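Local atomic coordinates of polysaccharide deacetylase (PDB entry 6DQ3), a protein that removes N-acetyl groups from the cell wall linkage unit of streptococcal rhamnopolysaccharides, as a zinc-dependent member of carbohydrate esterase family 4. Residues 11-16 with 212-217; 17-22 with 32-37; 41-46 with 223-228; 77-82 with 100-105. All coordinates share one frame; numbering follows the deposited sequence.

Contact 1. Residues 11-16 with 212-217; sequences ILMYHA and RIRILP. With ACT (acetate ion), chain C.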
loop_
_atom_site.group_PDB
_atom_site.type_symbol
_atom_site.label_atom_id
_atom_site.label_comp_id
_atom_site.label_asym_id
_atom_site.label_seq_id
_atom_site.Cartn_x
_atom_site.Cartn_y
_atom_site.Cartn_z
ATOM N N ILE A 11 2.986 -7.155 5.313
ATOM C CA ILE A 11 2.463 -6.057 4.510
ATOM C C ILE A 11 3.491 -5.802 3.416
ATOM O O ILE A 11 4.528 -5.179 3.660
ATOM C CB ILE A 11 2.220 -4.795 5.342
ATOM C CG1 ILE A 11 1.264 -5.069 6.504
ATOM C CG2 ILE A 11 1.670 -3.680 4.458
ATOM C CD1 ILE A 11 1.184 -3.908 7.474
ATOM N N LEU A 12 3.214 -6.289 2.210
ATOM C CA LEU A 12 4.164 -6.166 1.118
ATOM C C LEU A 12 4.088 -4.773 0.512
ATOM O O LEU A 12 3.001 -4.231 0.292
ATOM C CB LEU A 12 3.890 -7.223 0.048
ATOM C CG LEU A 12 3.879 -8.673 0.539
ATOM C CD1 LEU A 12 3.749 -9.625 -0.654
ATOM C CD2 LEU A 12 5.105 -9.000 1.367
ATOM N N MET A 13 5.255 -4.194 0.254
ATOM C CA MET A 13 5.357 -2.865 -0.333
ATOM C C MET A 13 5.915 -2.994 -1.744
ATOM O O MET A 13 7.112 -3.242 -1.926
ATOM C CB MET A 13 6.237 -1.944 0.510
ATOM C CG MET A 13 6.468 -0.583 -0.142
ATOM S SD MET A 13 7.422 0.563 0.866
ATOM C CE MET A 13 8.912 -0.382 1.151
ATOM N N TYR A 14 5.039 -2.815 -2.726
ATOM C CA TYR A 14 5.378 -2.731 -4.139
ATOM C C TYR A 14 5.404 -1.269 -4.577
ATOM O O TYR A 14 4.779 -0.404 -3.965
ATOM C CB TYR A 14 4.348 -3.477 -5.001
ATOM C CG TYR A 14 4.365 -4.981 -4.913
ATOM C CD1 TYR A 14 3.585 -5.645 -3.982
ATOM C CD2 TYR A 14 5.140 -5.739 -5.778
ATOM C CE1 TYR A 14 3.591 -7.022 -3.898
ATOM C CE2 TYR A 14 5.151 -7.114 -5.707
ATOM C CZ TYR A 14 4.376 -7.753 -4.764
ATOM O OH TYR A 14 4.384 -9.123 -4.690
ATOM N N HIS A 15 6.117 -1.004 -5.671
ATOM C CA HIS A 15 6.052 0.296 -6.325
ATOM C C HIS A 15 5.813 0.044 -7.808
ATOM O O HIS A 15 4.676 -0.224 -8.217
ATOM C CB HIS A 15 7.315 1.110 -6.053
ATOM C CG HIS A 15 7.283 1.822 -4.734
ATOM N ND1 HIS A 15 7.509 1.178 -3.536
ATOM C CD2 HIS A 15 7.022 3.114 -4.423
ATOM C CE1 HIS A 15 7.406 2.047 -2.544
ATOM N NE2 HIS A 15 7.116 3.231 -3.055
ATOM N N ALA A 16 6.872 0.066 -8.606
ATOM C CA ALA A 16 6.730 -0.090 -10.050
ATOM C C ALA A 16 6.661 -1.555 -10.458
ATOM O O ALA A 16 7.456 -2.379 -9.998
ATOM C CB ALA A 16 7.895 0.579 -10.772
ATOM N N ARG A 212 6.672 -2.680 6.864
ATOM C CA ARG A 212 6.351 -3.279 5.574
ATOM C C ARG A 212 7.545 -4.067 5.060
ATOM O O ARG A 212 8.684 -3.859 5.485
ATOM C CB ARG A 212 5.930 -2.217 4.548
ATOM C CG ARG A 212 4.581 -1.583 4.862
ATOM C CD ARG A 212 3.973 -0.913 3.639
ATOM N NE ARG A 212 4.583 0.382 3.352
ATOM C CZ ARG A 212 4.264 1.144 2.312
ATOM N NH1 ARG A 212 3.337 0.740 1.447
ATOM N NH2 ARG A 212 4.871 2.306 2.134
ATOM N N ILE A 213 7.261 -4.995 4.151
ATOM C CA ILE A 213 8.276 -5.830 3.517
ATOM C C ILE A 213 8.498 -5.274 2.118
ATOM O O ILE A 213 7.588 -5.304 1.282
ATOM C CB ILE A 213 7.849 -7.305 3.467
ATOM C CG1 ILE A 213 7.748 -7.878 4.881
ATOM C CG2 ILE A 213 8.820 -8.105 2.604
ATOM C CD1 ILE A 213 6.932 -9.162 4.963
ATOM N N ARG A 214 9.697 -4.755 1.859
ATOM C CA ARG A 214 10.003 -4.198 0.548
ATOM C C ARG A 214 10.194 -5.332 -0.452
ATOM O O ARG A 214 10.944 -6.281 -0.198
ATOM C CB ARG A 214 11.257 -3.325 0.603
ATOM C CG ARG A 214 11.584 -2.654 -0.734
ATOM C CD ARG A 214 12.883 -1.861 -0.697
ATOM N NE ARG A 214 12.835 -0.716 0.210
ATOM C CZ ARG A 214 12.262 0.449 -0.078
ATOM N NH1 ARG A 214 11.664 0.633 -1.247
ATOM N NH2 ARG A 214 12.277 1.433 0.812
ATOM N N ILE A 215 9.511 -5.233 -1.588
ATOM C CA ILE A 215 9.647 -6.224 -2.652
ATOM C C ILE A 215 10.862 -5.860 -3.495
ATOM O O ILE A 215 10.899 -4.798 -4.125
ATOM C CB ILE A 215 8.377 -6.295 -3.511
ATOM C CG1 ILE A 215 7.167 -6.655 -2.648
ATOM C CG2 ILE A 215 8.569 -7.298 -4.643
ATOM C CD1 ILE A 215 7.274 -7.991 -1.940
ATOM N N LEU A 216 11.854 -6.718 -3.491
ATOM C CA LEU A 216 13.040 -6.516 -4.305
ATOM C C LEU A 216 12.840 -7.144 -5.682
ATOM O O LEU A 216 12.096 -8.120 -5.819
ATOM C CB LEU A 216 14.254 -7.140 -3.629
ATOM C CG LEU A 216 14.559 -6.615 -2.223
ATOM C CD1 LEU A 216 15.608 -7.473 -1.538
ATOM C CD2 LEU A 216 15.014 -5.165 -2.297
ATOM N N PRO A 217 13.468 -6.602 -6.729
ATOM C CA PRO A 217 13.287 -7.213 -8.061
ATOM C C PRO A 217 13.934 -8.579 -8.188
ATOM O O PRO A 217 13.511 -9.376 -9.035
ATOM C CB PRO A 217 13.932 -6.199 -9.019
ATOM C CG PRO A 217 14.042 -4.928 -8.242
ATOM C CD PRO A 217 14.208 -5.329 -6.797
HETATM C C ACT C . 6.746 6.058 -0.658
HETATM O O ACT C . 6.391 5.513 -1.723
HETATM O OXT ACT C . 6.821 7.283 -0.448
HETATM C CH3 ACT C . 7.083 5.169 0.430
#
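Met13 meets two arginines across a pair of parallel strands. Its side chain crosses that of Arg212 at about a right angle. SD sits over one face of the Arg212 guanidinium, offset toward the rim, 3.3 Å from NH2. Met13 CG is anti to the backbone N (chi1 175°). The chain bends only at chi3 (57°), which turns CE over the centre of the Arg214 guanidinium, 3.7 Å from CZ. All three Arg212 nitrogens are engaged, NH2 in a salt bridge with Asp77, NE with Thr195 O and NH1 with Thr75 OG1. This holds the flat group under Met13 SD. On the other face of the sheet, Leu12 and Ile213 run side by side, with Leu12 CD2 against Ile213 CB. Ile215, just past its strand, covers one face of the ring of Tyr14, the last residue of strand 8-14. Its CG1 stands over the ring centre, 3.6 Å from the centroid, as a CH-pi contact. Three backbone bonds hold the register, among them Met13 N to Ile213 O. His15 NE2 donates to an acetate oxygen at 2.7 Å. This acetate sits on the zinc ion that Asp78 binds, so His15 faces the metal site. Strands 8-14 and 210-214 are neighbours in the deacetylase's beta/alpha sheet, flanked by 71-77 and 192-198. Met13 and the arginines lie on the acetate side. Helix 34-46 covers Leu12 and Tyr14.

Contact 2. Residues 17-22 with 32-37; sequences IHVMSP and VNPDLF. With ZN (zinc ion), chain F.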
loop_
_atom_site.group_PDB
_atom_site.type_symbol
_atom_site.label_atom_id
_atom_site.label_comp_id
_atom_site.label_asym_id
_atom_site.label_seq_id
_atom_site.Cartn_x
_atom_site.Cartn_y
_atom_site.Cartn_z
ATOM N N ILE A 17 5.720 -1.875 -11.343
ATOM C CA ILE A 17 5.652 -3.191 -11.969
ATOM C C ILE A 17 5.386 -2.965 -13.452
ATOM O O ILE A 17 4.259 -2.634 -13.841
ATOM C CB ILE A 17 4.567 -4.096 -11.363
ATOM C CG1 ILE A 17 4.802 -4.226 -9.856
ATOM C CG2 ILE A 17 4.588 -5.460 -12.026
ATOM C CD1 ILE A 17 3.818 -5.128 -9.135
ATOM N N HIS A 18 6.410 -3.136 -14.278
ATOM C CA HIS A 18 6.221 -3.029 -15.721
ATOM C C HIS A 18 7.484 -3.504 -16.416
ATOM O O HIS A 18 8.534 -3.683 -15.793
ATOM C CB HIS A 18 5.846 -1.597 -16.149
ATOM C CG HIS A 18 6.819 -0.538 -15.723
ATOM N ND1 HIS A 18 6.643 0.220 -14.585
ATOM C CD2 HIS A 18 7.946 -0.072 -16.314
ATOM C CE1 HIS A 18 7.635 1.085 -14.477
ATOM N NE2 HIS A 18 8.440 0.930 -15.513
ATOM N N VAL A 19 7.354 -3.743 -17.724
ATOM C CA VAL A 19 8.512 -4.069 -18.536
ATOM C C VAL A 19 9.417 -2.847 -18.617
ATOM O O VAL A 19 8.950 -1.724 -18.842
ATOM C CB VAL A 19 8.075 -4.533 -19.934
ATOM C CG1 VAL A 19 9.303 -4.687 -20.816
ATOM C CG2 VAL A 19 7.299 -5.829 -19.851
ATOM N N MET A 20 10.717 -3.061 -18.440
ATOM C CA MET A 20 11.650 -1.947 -18.367
ATOM C C MET A 20 11.875 -1.316 -19.739
ATOM O O MET A 20 11.821 -1.981 -20.778
ATOM C CB MET A 20 12.991 -2.411 -17.793
ATOM C CG MET A 20 13.026 -2.561 -16.285
ATOM S SD MET A 20 14.693 -2.956 -15.704
ATOM C CE MET A 20 14.729 -4.734 -15.933
ATOM N N SER A 21 12.130 -0.011 -19.726
ATOM C CA SER A 21 12.557 0.701 -20.919
ATOM C C SER A 21 14.033 0.437 -21.177
ATOM O O SER A 21 14.767 0.037 -20.266
ATOM C CB SER A 21 12.337 2.200 -20.754
ATOM O OG SER A 21 13.166 2.705 -19.722
ATOM N N PRO A 22 14.502 0.684 -22.405
ATOM C CA PRO A 22 15.929 0.451 -22.701
ATOM C C PRO A 22 16.869 1.136 -21.723
ATOM O O PRO A 22 17.897 0.556 -21.347
ATOM C CB PRO A 22 16.090 1.009 -24.124
ATOM C CG PRO A 22 14.715 0.936 -24.724
ATOM C CD PRO A 22 13.753 1.167 -23.580
ATOM N N VAL A 32 9.771 -4.253 -10.578
ATOM C CA VAL A 32 9.496 -5.684 -10.610
ATOM C C VAL A 32 8.963 -6.055 -11.984
ATOM O O VAL A 32 8.064 -5.391 -12.513
ATOM C CB VAL A 32 8.496 -6.080 -9.513
ATOM C CG1 VAL A 32 8.123 -7.551 -9.670
ATOM C CG2 VAL A 32 9.077 -5.792 -8.145
ATOM N N ASN A 33 9.507 -7.124 -12.555
ATOM C CA ASN A 33 9.026 -7.631 -13.836
ATOM C C ASN A 33 7.607 -8.165 -13.675
ATOM O O ASN A 33 7.327 -8.879 -12.704
ATOM C CB ASN A 33 9.962 -8.730 -14.335
ATOM C CG ASN A 33 9.581 -9.242 -15.706
ATOM O OD1 ASN A 33 8.526 -9.846 -15.883
ATOM N ND2 ASN A 33 10.448 -9.011 -16.683
ATOM N N PRO A 34 6.687 -7.836 -14.585
ATOM C CA PRO A 34 5.326 -8.393 -14.481
ATOM C C PRO A 34 5.310 -9.908 -14.342
ATOM O O PRO A 34 4.536 -10.439 -13.538
ATOM C CB PRO A 34 4.657 -7.925 -15.784
ATOM C CG PRO A 34 5.412 -6.674 -16.170
ATOM C CD PRO A 34 6.836 -6.916 -15.730
ATOM N N ASP A 35 6.130 -10.625 -15.117
ATOM C CA ASP A 35 6.140 -12.082 -15.011
ATOM C C ASP A 35 6.452 -12.528 -13.586
ATOM O O ASP A 35 5.838 -13.473 -13.078
ATOM C CB ASP A 35 7.149 -12.678 -15.991
ATOM C CG ASP A 35 6.716 -12.529 -17.442
ATOM O OD1 ASP A 35 5.496 -12.524 -17.709
ATOM O OD2 ASP A 35 7.602 -12.416 -18.315
ATOM N N LEU A 36 7.397 -11.855 -12.921
ATOM C CA LEU A 36 7.740 -12.218 -11.549
ATOM C C LEU A 36 6.590 -11.915 -10.595
ATOM O O LEU A 36 6.308 -12.704 -9.685
ATOM C CB LEU A 36 9.011 -11.489 -11.113
ATOM C CG LEU A 36 9.426 -11.658 -9.650
ATOM C CD1 LEU A 36 9.687 -13.128 -9.343
ATOM C CD2 LEU A 36 10.651 -10.821 -9.321
ATOM N N PHE A 37 5.928 -10.769 -10.772
ATOM C CA PHE A 37 4.756 -10.466 -9.959
ATOM C C PHE A 37 3.705 -11.561 -10.114
ATOM O O PHE A 37 3.154 -12.054 -9.123
ATOM C CB PHE A 37 4.201 -9.097 -10.349
ATOM C CG PHE A 37 3.017 -8.665 -9.538
ATOM C CD1 PHE A 37 3.087 -8.598 -8.156
ATOM C CD2 PHE A 37 1.828 -8.330 -10.159
ATOM C CE1 PHE A 37 1.995 -8.198 -7.416
ATOM C CE2 PHE A 37 0.735 -7.932 -9.427
ATOM C CZ PHE A 37 0.819 -7.863 -8.049
HETATM ZN ZN ZN F . 9.653 2.581 -16.094
#
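Ile17 and Phe37 make the main apolar contact between the loop 17-22 and the start of helix 34-46. The two side chains cross at about a right angle. Ile17 CD1 stands over the centre of the Phe37 ring, 3.7 Å from the centroid and 14° off the normal, as a CH-pi contact. The extended chi2 of Ile17 (-178°) carries CD1 out to the ring. Ile17 also lies alongside Val32, CG1 to CB, and its CG2 rests 3.9 Å from Pro34 CA. The Pro34 ring packs on backbone, with CD 3.5 Å from His18 C. Val19 CG2 reaches Pro34 CG more loosely.

Polar contacts are few. Val32 O receives a weak hydrogen bond from His18 N at 3.3 Å and a CA-H contact from Ile17 CA. A side-chain capping bond lies within 32-37, where Asn33 is the N-cap of the helix. Its OD1 accepts from Asp35 N at 2.6 Å, with the donor in the carbonyl plane.

Metal binding lies on the loop side. His18 NE2 binds a zinc ion at 2.1 Å, and Glu24 binds the same ion. On the other nitrogen, ND1 is hydrogen-bonded to Asp82, which also accepts from Ile17 N. With both ring nitrogens engaged, the imidazole is fixed in its rotation. The nearby carboxylate would probably make His18 a stronger zinc donor, while the apolar side of the loop is held against the helix.

Contact 3. Residues 41-46 with 223-228; sequences LQKMKD and NLLQTM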
loop_
_atom_site.group_PDB
_atom_site.type_symbol
_atom_site.label_atom_id
_atom_site.label_comp_id
_atom_site.label_asym_id
_atom_site.label_seq_id
_atom_site.Cartn_x
_atom_site.Cartn_y
_atom_site.Cartn_z
ATOM N N LEU A 41 2.315 -13.906 -6.967
ATOM C CA LEU A 41 0.917 -14.082 -6.595
ATOM C C LEU A 41 0.488 -15.536 -6.739
ATOM O O LEU A 41 -0.249 -16.057 -5.893
ATOM C CB LEU A 41 0.020 -13.192 -7.446
ATOM C CG LEU A 41 -0.015 -11.700 -7.149
ATOM C CD1 LEU A 41 -1.064 -11.053 -8.046
ATOM C CD2 LEU A 41 -0.314 -11.433 -5.689
ATOM N N GLN A 42 0.911 -16.200 -7.819
ATOM C CA GLN A 42 0.599 -17.611 -7.985
ATOM C C GLN A 42 1.031 -18.416 -6.765
ATOM O O GLN A 42 0.281 -19.260 -6.265
ATOM C CB GLN A 42 1.274 -18.149 -9.245
ATOM C CG GLN A 42 1.031 -19.625 -9.499
ATOM C CD GLN A 42 1.864 -20.155 -10.653
ATOM O OE1 GLN A 42 2.828 -19.520 -11.079
ATOM N NE2 GLN A 42 1.496 -21.323 -11.166
ATOM N N LYS A 43 2.245 -18.160 -6.269
ATOM C CA LYS A 43 2.758 -18.925 -5.136
ATOM C C LYS A 43 1.995 -18.599 -3.855
ATOM O O LYS A 43 1.723 -19.495 -3.046
ATOM C CB LYS A 43 4.253 -18.657 -4.969
ATOM C CG LYS A 43 4.949 -19.527 -3.941
ATOM C CD LYS A 43 5.083 -20.970 -4.392
ATOM C CE LYS A 43 5.572 -21.831 -3.240
ATOM N NZ LYS A 43 6.010 -23.182 -3.688
ATOM N N MET A 44 1.638 -17.329 -3.651
ATOM C CA MET A 44 0.812 -16.982 -2.497
ATOM C C MET A 44 -0.541 -17.679 -2.567
ATOM O O MET A 44 -1.040 -18.186 -1.555
ATOM C CB MET A 44 0.624 -15.469 -2.414
ATOM C CG MET A 44 1.883 -14.703 -2.054
ATOM S SD MET A 44 1.582 -12.934 -1.924
ATOM C CE MET A 44 2.926 -12.294 -2.925
ATOM N N LYS A 45 -1.150 -17.715 -3.754
ATOM C CA LYS A 45 -2.453 -18.353 -3.901
ATOM C C LYS A 45 -2.358 -19.847 -3.618
ATOM O O LYS A 45 -3.180 -20.407 -2.880
ATOM C CB LYS A 45 -2.996 -18.099 -5.309
ATOM C CG LYS A 45 -4.502 -18.297 -5.454
ATOM C CD LYS A 45 -5.264 -17.153 -4.784
ATOM C CE LYS A 45 -6.769 -17.233 -5.027
ATOM N NZ LYS A 45 -7.488 -16.117 -4.343
ATOM N N ASP A 46 -1.345 -20.507 -4.187
ATOM C CA ASP A 46 -1.167 -21.939 -3.972
ATOM C C ASP A 46 -0.946 -22.258 -2.498
ATOM O O ASP A 46 -1.385 -23.307 -2.007
ATOM C CB ASP A 46 0.012 -22.446 -4.806
ATOM C CG ASP A 46 -0.294 -22.497 -6.297
ATOM O OD1 ASP A 46 -1.465 -22.301 -6.679
ATOM O OD2 ASP A 46 0.645 -22.738 -7.087
ATOM N N ASN A 223 11.696 -17.298 -2.075
ATOM C CA ASN A 223 12.339 -16.514 -1.027
ATOM C C ASN A 223 11.376 -15.493 -0.430
ATOM O O ASN A 223 11.410 -15.233 0.779
ATOM C CB ASN A 223 13.593 -15.839 -1.578
ATOM C CG ASN A 223 14.755 -16.802 -1.709
ATOM O OD1 ASN A 223 14.959 -17.669 -0.856
ATOM N ND2 ASN A 223 15.520 -16.663 -2.782
ATOM N N LEU A 224 10.499 -14.916 -1.251
ATOM C CA LEU A 224 9.499 -13.996 -0.721
ATOM C C LEU A 224 8.627 -14.680 0.327
ATOM O O LEU A 224 8.413 -14.142 1.420
ATOM C CB LEU A 224 8.638 -13.445 -1.853
ATOM C CG LEU A 224 7.473 -12.547 -1.435
ATOM C CD1 LEU A 224 7.917 -11.413 -0.537
ATOM C CD2 LEU A 224 6.770 -12.022 -2.687
ATOM N N LEU A 225 8.118 -15.870 0.008
ATOM C CA LEU A 225 7.232 -16.579 0.927
ATOM C C LEU A 225 7.937 -16.914 2.238
ATOM O O LEU A 225 7.335 -16.820 3.315
ATOM C CB LEU A 225 6.712 -17.846 0.252
ATOM C CG LEU A 225 5.442 -17.760 -0.595
ATOM C CD1 LEU A 225 4.238 -17.605 0.336
ATOM C CD2 LEU A 225 5.476 -16.636 -1.606
ATOM N N GLN A 226 9.208 -17.320 2.173
ATOM C CA GLN A 226 9.964 -17.556 3.395
ATOM C C GLN A 226 10.091 -16.279 4.215
ATOM O O GLN A 226 10.054 -16.327 5.450
ATOM C CB GLN A 226 11.345 -18.118 3.057
ATOM C CG GLN A 226 11.304 -19.537 2.496
ATOM C CD GLN A 226 12.682 -20.088 2.181
ATOM O OE1 GLN A 226 13.671 -19.732 2.827
ATOM N NE2 GLN A 226 12.756 -20.957 1.180
ATOM N N THR A 227 10.225 -15.130 3.549
ATOM C CA THR A 227 10.353 -13.863 4.257
ATOM C C THR A 227 9.051 -13.468 4.937
ATOM O O THR A 227 9.072 -12.790 5.970
ATOM C CB THR A 227 10.787 -12.763 3.285
ATOM O OG1 THR A 227 12.106 -13.041 2.801
ATOM C CG2 THR A 227 10.767 -11.402 3.961
ATOM N N MET A 228 7.916 -13.877 4.377
ATOM C CA MET A 228 6.613 -13.526 4.919
ATOM C C MET A 228 6.207 -14.395 6.101
ATOM O O MET A 228 5.245 -14.053 6.794
ATOM C CB MET A 228 5.547 -13.638 3.824
ATOM C CG MET A 228 5.744 -12.689 2.659
ATOM S SD MET A 228 4.806 -13.169 1.190
ATOM C CE MET A 228 3.117 -13.073 1.769
#
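Met44 packs against Leu224, Leu225 and Met228 in an apolar helix-helix contact. It lies on the outside of the sheet in the distorted beta/alpha barrel (NodB homology domain) characteristic of carbohydrate esterase family 4. Helix 34-46 follows strand 8-14, and helix 221-228 follows strand 210-214, so the two helices come from neighbouring parallel strands. Their axes approach to 10.4 Å over these segments, at an angle of 52°. This wide spacing is bridged by long side chains, and no hydrogen bond passes between the segments. Leu225 points at the other helix. Its CD2 reaches Lys43 CG at 3.8 Å and Met44 CG at 4.1 Å. Only the aliphatic start of Lys43 takes part. Its CG is anti to the backbone N (chi1 -172°), and the rest of the chain leads away. Beneath the helices, Met44 and Met228 both touch Leu12 of strand 8-14, and Tyr49 packs on Leu225 and Met228. The pair thus closes over the sheet as plain hydrophobic packing. The two methionines cross at about a right angle, with Met228 CE 4.0 Å from Met44 SD, while Met44 CE touches Leu224 CD2 at 3.9 Å.

Contact 4. Residues 77-82 with 100-105; sequences DDSMID and NNVITG. With ZN (zinc ion), chain D.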
loop_
_atom_site.group_PDB
_atom_site.type_symbol
_atom_site.label_atom_id
_atom_site.label_comp_id
_atom_site.label_asym_id
_atom_site.label_seq_id
_atom_site.Cartn_x
_atom_site.Cartn_y
_atom_site.Cartn_z
ATOM N N ASP A 77 2.477 1.970 -3.476
ATOM C CA ASP A 77 2.526 3.409 -3.262
ATOM C C ASP A 77 2.581 4.175 -4.583
ATOM O O ASP A 77 2.979 3.641 -5.625
ATOM C CB ASP A 77 3.736 3.802 -2.402
ATOM C CG ASP A 77 3.750 3.115 -1.051
ATOM O OD1 ASP A 77 2.676 2.697 -0.575
ATOM O OD2 ASP A 77 4.842 3.001 -0.457
ATOM N N ASP A 78 2.135 5.439 -4.514
ATOM C CA ASP A 78 2.381 6.493 -5.502
ATOM C C ASP A 78 1.391 6.499 -6.662
ATOM O O ASP A 78 1.534 7.295 -7.601
ATOM C CB ASP A 78 3.815 6.384 -6.040
ATOM C CG ASP A 78 4.866 6.713 -4.998
ATOM O OD1 ASP A 78 4.490 7.223 -3.932
ATOM O OD2 ASP A 78 6.065 6.443 -5.230
ATOM N N SER A 79 0.378 5.651 -6.590
ATOM C CA SER A 79 -0.745 5.633 -7.526
ATOM C C SER A 79 -0.281 5.837 -8.967
ATOM O O SER A 79 -0.755 6.719 -9.687
ATOM C CB SER A 79 -1.792 6.678 -7.129
ATOM O OG SER A 79 -1.187 7.916 -6.792
ATOM N N MET A 80 0.654 4.989 -9.385
ATOM C CA MET A 80 1.209 5.047 -10.728
ATOM C C MET A 80 0.337 4.261 -11.697
ATOM O O MET A 80 -0.338 3.298 -11.321
ATOM C CB MET A 80 2.640 4.507 -10.718
ATOM C CG MET A 80 3.592 5.369 -9.888
ATOM S SD MET A 80 5.276 4.742 -9.774
ATOM C CE MET A 80 5.003 3.208 -8.898
ATOM N N ILE A 81 0.351 4.691 -12.963
ATOM C CA ILE A 81 -0.590 4.150 -13.937
ATOM C C ILE A 81 -0.310 2.670 -14.202
ATOM O O ILE A 81 -1.222 1.916 -14.572
ATOM C CB ILE A 81 -0.552 5.000 -15.224
ATOM C CG1 ILE A 81 -1.662 4.567 -16.185
ATOM C CG2 ILE A 81 0.818 4.920 -15.893
ATOM C CD1 ILE A 81 -3.058 4.777 -15.628
ATOM N N ASP A 82 0.930 2.215 -13.994
ATOM C CA ASP A 82 1.216 0.797 -14.180
ATOM C C ASP A 82 0.445 -0.074 -13.191
ATOM O O ASP A 82 0.288 -1.274 -13.438
ATOM C CB ASP A 82 2.728 0.510 -14.090
ATOM C CG ASP A 82 3.331 0.834 -12.723
ATOM O OD1 ASP A 82 2.625 1.357 -11.838
ATOM O OD2 ASP A 82 4.534 0.552 -12.534
ATOM N N ASN A 100 -3.764 0.619 -3.068
ATOM C CA ASN A 100 -2.850 1.620 -3.596
ATOM C C ASN A 100 -2.970 2.911 -2.792
ATOM O O ASN A 100 -4.074 3.426 -2.588
ATOM C CB ASN A 100 -3.107 1.914 -5.071
ATOM C CG ASN A 100 -1.971 2.688 -5.699
ATOM O OD1 ASN A 100 -1.734 3.847 -5.355
ATOM N ND2 ASN A 100 -1.246 2.048 -6.606
ATOM N N ASN A 101 -1.831 3.433 -2.359
ATOM C CA ASN A 101 -1.774 4.663 -1.581
ATOM C C ASN A 101 -1.576 5.840 -2.526
ATOM O O ASN A 101 -0.536 5.951 -3.185
ATOM C CB ASN A 101 -0.662 4.528 -0.551
ATOM C CG ASN A 101 -0.895 3.335 0.362
ATOM O OD1 ASN A 101 -1.983 3.182 0.912
ATOM N ND2 ASN A 101 0.103 2.468 0.493
ATOM N N VAL A 102 -2.571 6.726 -2.567
ATOM C CA VAL A 102 -2.768 7.644 -3.681
ATOM C C VAL A 102 -2.235 9.032 -3.344
ATOM O O VAL A 102 -2.527 9.588 -2.274
ATOM C CB VAL A 102 -4.253 7.730 -4.072
ATOM C CG1 VAL A 102 -4.440 8.739 -5.212
ATOM C CG2 VAL A 102 -4.806 6.361 -4.445
ATOM N N ILE A 103 -1.478 9.597 -4.283
ATOM C CA ILE A 103 -1.048 10.989 -4.244
ATOM C C ILE A 103 -2.155 11.797 -4.915
ATOM O O ILE A 103 -2.229 11.867 -6.143
ATOM C CB ILE A 103 0.294 11.183 -4.949
ATOM C CG1 ILE A 103 1.344 10.230 -4.372
ATOM C CG2 ILE A 103 0.756 12.626 -4.851
ATOM C CD1 ILE A 103 2.637 10.180 -5.175
ATOM N N THR A 104 -3.025 12.415 -4.112
ATOM C CA THR A 104 -4.266 12.932 -4.680
ATOM C C THR A 104 -4.026 14.119 -5.601
ATOM O O THR A 104 -4.801 14.333 -6.537
ATOM C CB THR A 104 -5.252 13.306 -3.574
ATOM O OG1 THR A 104 -4.685 14.307 -2.722
ATOM C CG2 THR A 104 -5.604 12.070 -2.753
ATOM N N GLY A 105 -2.966 14.896 -5.364
ATOM C CA GLY A 105 -2.706 16.051 -6.207
ATOM C C GLY A 105 -2.430 15.693 -7.656
ATOM O O GLY A 105 -2.866 16.399 -8.571
HETATM ZN ZN ZN D . 5.537 7.719 -2.229
HETATM O O HOH W 1 7.581 7.655 -3.450
HETATM O O HOH W 2 -2.138 10.085 -8.227
#
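Asp78 brings the zinc ion to this contact, and Ile103 lies alongside it. Asp78 OD1 binds the metal at 2.1 Å. Its other oxygen, OD2, accepts at 2.6 Å from a water that is itself a zinc ligand. His133 and His137 complete the protein ligands, and the two oxygens of the acetate, with the water, fill out the shell. Ile103 CD1 comes within 3.7 Å of Asp78 OD1, an apolar neighbour beside the bound oxygen, and Ile103 also packs on both histidines.

Asp78 N bonds Asn101 O at 3.0 Å, which helps to place the ligand. Next to it, Asp77 and Asn101 point the same way from paired strands. Asn101 ND2 donates to Asp77 OD1 at 2.8 Å and meets it nearly along its C-O axis. The N-H...O angle is 169°, although the carboxylate and amide planes are 40° apart. Asp77 OD2 forms a salt bridge with Arg212. The carboxylate is therefore held from both oxygens.

Ser79 ties the following turn to segment 100-105. Its OG lies between the backbone N and the carbonyl carbon (chi1 45°) and accepts from Ile103 N at 3.0 Å. A water joins the same OG to Ile103 O. Further out, Asn114 ND2 bonds Ser79 O.

Strand 71-77, helix 81-93 and strand 98-102 form a beta-alpha-beta unit, with the metal ligand just past the end of the first strand. Asp77 lies next to that ligand and beside the acetate. An Asp-His-His zinc site, with a second aspartate directly before the ligand aspartate in the sequence, is the hallmark of carbohydrate esterase family 4.

Contacts 1 and 4 are buried near the chain centre and belong to one sheet. They meet in the salt bridge between Arg212 and Asp77, so polar groups on that face of the sheet lie toward the zinc site of contact 4. Contact 3 is also buried but purely apolar. Its centre is about 17 Å from the chain's centre, against about 9 Å for contacts 1 and 4. Contacts 1 and 3 join the same two strand-helix pairs, strand 8-14 with helix 34-46 and strand 210-214 with helix 221-228. Contact 2 is only partly buried. It uses the start of helix 34-46, whose later part serves contact 3. It holds a second zinc ion, and Asp82 of segment 77-82 bonds its His18.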